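Local coordinates for putative uncharacterized protein (Ustilago maydis, PDB 4GNX) that binds single-stranded DNA as a subunit of the heterotrimeric replication protein A and probably protects it during DNA replication and repair, at residues E435-D438 with A439-Y443. Numbering follows the deposited sequence.
Sequences ELVD and AIRAY
With CG1 anti to the backbone N (chi1 -176°), V437 sets this methyl alongside the aliphatic part of R441, whose CG stands beside its own backbone N (chi1 -65°); V437 CG1 and R441 CG meet at 4.1 Å. The two side chains run side by side in the same direction, four residues apart, and the R441 chain bends at chi2 before its NH2 hydrogen-bonds OD1 of N98 of one neighbouring subunit. In the backbone of the same pair, R441 N donates almost straight to V437 O at 2.9 Å. One residue earlier, I440 N bonds L436 O at 2.8 Å, its donor tilted 21° from the carbonyl plane. A439 N to E435 O, in the carbonyl plane, completes three regular i to i+4 bonds; the next, A442 N to D438 O, at 3.5 Å, is weak. V437 and I440 both pack on L125 of the other neighbouring subunit, whereas E435 forms salt bridges with R272 and K431 of its own chain. The example illustrates the i to i+4 pattern of an alpha-helix, here the one that follows the last OB fold and lies between two other subunits, consistent with the three-helix bundle that holds the replication protein A trimer together.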
ATOM      1  N   GLU C 435      -3.948  -1.291   3.807  1.00 39.32           N
ATOM      2  CA  GLU C 435      -3.493  -1.369   2.422  1.00 39.42           C
ATOM      3  C   GLU C 435      -2.788  -2.677   2.180  1.00 34.68           C
ATOM      4  O   GLU C 435      -3.167  -3.435   1.310  1.00 34.33           O
ATOM      5  CB  GLU C 435      -2.563  -0.211   2.071  1.00 42.68           C
ATOM      6  CG  GLU C 435      -3.297   0.958   1.438  1.00 50.52           C
ATOM      7  CD  GLU C 435      -2.659   2.321   1.730  1.00 56.70           C
ATOM      8  OE1 GLU C 435      -1.403   2.372   1.872  1.00 58.61           O
ATOM      9  OE2 GLU C 435      -3.414   3.341   1.801  1.00 57.49           O
ATOM     10  N   LEU C 436      -1.776  -2.940   2.981  1.00 31.80           N
ATOM     11  CA  LEU C 436      -1.055  -4.197   2.906  1.00 30.96           C
ATOM     12  C   LEU C 436      -1.935  -5.441   3.046  1.00 31.89           C
ATOM     13  O   LEU C 436      -1.693  -6.436   2.357  1.00 30.81           O
ATOM     14  CB  LEU C 436       0.072  -4.245   3.943  1.00 29.75           C
ATOM     15  CG  LEU C 436       1.370  -3.505   3.602  1.00 27.88           C
ATOM     16  CD1 LEU C 436       2.326  -3.366   4.785  1.00 26.45           C
ATOM     17  CD2 LEU C 436       2.015  -4.276   2.482  1.00 27.28           C
ATOM     18  N   VAL C 437      -2.940  -5.394   3.931  1.00 33.36           N
ATOM     19  CA  VAL C 437      -3.889  -6.503   4.019  1.00 34.22           C
ATOM     20  C   VAL C 437      -4.500  -6.770   2.659  1.00 35.31           C
ATOM     21  O   VAL C 437      -4.405  -7.887   2.149  1.00 35.04           O
ATOM     22  CB  VAL C 437      -4.990  -6.275   5.039  1.00 35.70           C
ATOM     23  CG1 VAL C 437      -5.871  -7.499   5.129  1.00 36.44           C
ATOM     24  CG2 VAL C 437      -4.376  -6.031   6.397  1.00 36.46           C
ATOM     25  N   ASP C 438      -5.076  -5.734   2.059  1.00 37.23           N
ATOM     26  CA  ASP C 438      -5.671  -5.858   0.741  1.00 39.45           C
ATOM     27  C   ASP C 438      -4.660  -6.463  -0.195  1.00 36.93           C
ATOM     28  O   ASP C 438      -4.964  -7.391  -0.915  1.00 37.82           O
ATOM     29  CB  ASP C 438      -6.078  -4.494   0.186  1.00 43.76           C
ATOM     30  CG  ASP C 438      -7.306  -3.909   0.868  1.00 49.22           C
ATOM     31  OD1 ASP C 438      -8.072  -4.652   1.530  1.00 52.45           O
ATOM     32  OD2 ASP C 438      -7.509  -2.677   0.728  1.00 52.66           O
ATOM     33  N   ALA C 439      -3.443  -5.941  -0.171  1.00 34.32           N
ATOM     34  CA  ALA C 439      -2.439  -6.352  -1.134  1.00 32.16           C
ATOM     35  C   ALA C 439      -2.167  -7.846  -0.986  1.00 31.35           C
ATOM     36  O   ALA C 439      -2.174  -8.580  -1.957  1.00 31.41           O
ATOM     37  CB  ALA C 439      -1.172  -5.527  -0.960  1.00 29.73           C
ATOM     38  N   ILE C 440      -1.972  -8.284   0.253  1.00 31.07           N
ATOM     39  CA  ILE C 440      -1.724  -9.691   0.594  1.00 30.48           C
ATOM     40  C   ILE C 440      -2.872 -10.668   0.243  1.00 32.02           C
ATOM     41  O   ILE C 440      -2.640 -11.721  -0.383  1.00 31.48           O
ATOM     42  CB  ILE C 440      -1.308  -9.830   2.076  1.00 28.75           C
ATOM     43  CG1 ILE C 440      -0.001  -9.069   2.334  1.00 26.84           C
ATOM     44  CG2 ILE C 440      -1.149 -11.287   2.450  1.00 28.70           C
ATOM     45  CD1 ILE C 440       0.332  -8.833   3.784  1.00 26.23           C
ATOM     46  N   ARG C 441      -4.096 -10.319   0.632  1.00 34.01           N
ATOM     47  CA  ARG C 441      -5.256 -11.168   0.332  1.00 37.32           C
ATOM     48  C   ARG C 441      -5.351 -11.525  -1.153  1.00 38.60           C
ATOM     49  O   ARG C 441      -5.927 -12.556  -1.509  1.00 39.92           O
ATOM     50  CB  ARG C 441      -6.558 -10.509   0.777  1.00 40.19           C
ATOM     51  CG  ARG C 441      -6.682 -10.312   2.273  1.00 41.98           C
ATOM     52  CD  ARG C 441      -7.197 -11.558   2.957  1.00 45.71           C
ATOM     53  NE  ARG C 441      -7.428 -11.353   4.390  1.00 48.79           N
ATOM     54  CZ  ARG C 441      -7.549 -12.338   5.280  1.00 49.65           C
ATOM     55  NH1 ARG C 441      -7.469 -13.608   4.873  1.00 49.52           N
ATOM     56  NH2 ARG C 441      -7.743 -12.052   6.572  1.00 49.80           N
ATOM     57  N   ALA C 442      -4.784 -10.674  -2.012  1.00 38.38           N
ATOM     58  CA  ALA C 442      -4.735 -10.924  -3.460  1.00 38.91           C
ATOM     59  C   ALA C 442      -3.800 -12.084  -3.860  1.00 39.64           C
ATOM     60  O   ALA C 442      -3.962 -12.648  -4.939  1.00 42.22           O
ATOM     61  CB  ALA C 442      -4.379  -9.661  -4.214  1.00 37.44           C
ATOM     62  N   TYR C 443      -2.850 -12.434  -2.995  1.00 38.11           N
ATOM     63  CA  TYR C 443      -2.023 -13.618  -3.163  1.00 39.27           C
ATOM     64  C   TYR C 443      -2.604 -14.837  -2.436  1.00 40.67           C
ATOM     65  O   TYR C 443      -2.046 -15.925  -2.510  1.00 40.55           O
ATOM     66  CB  TYR C 443      -0.621 -13.372  -2.599  1.00 39.39           C
ATOM     67  CG  TYR C 443       0.194 -12.335  -3.328  1.00 40.66           C
ATOM     68  CD1 TYR C 443       0.141 -10.982  -2.952  1.00 40.68           C
ATOM     69  CD2 TYR C 443       1.041 -12.701  -4.383  1.00 40.84           C
ATOM     70  CE1 TYR C 443       0.900 -10.022  -3.616  1.00 40.30           C
ATOM     71  CE2 TYR C 443       1.797 -11.751  -5.051  1.00 40.98           C
ATOM     72  CZ  TYR C 443       1.722 -10.414  -4.667  1.00 40.80           C
ATOM     73  OH  TYR C 443       2.465  -9.458  -5.328  1.00 41.61           O
TER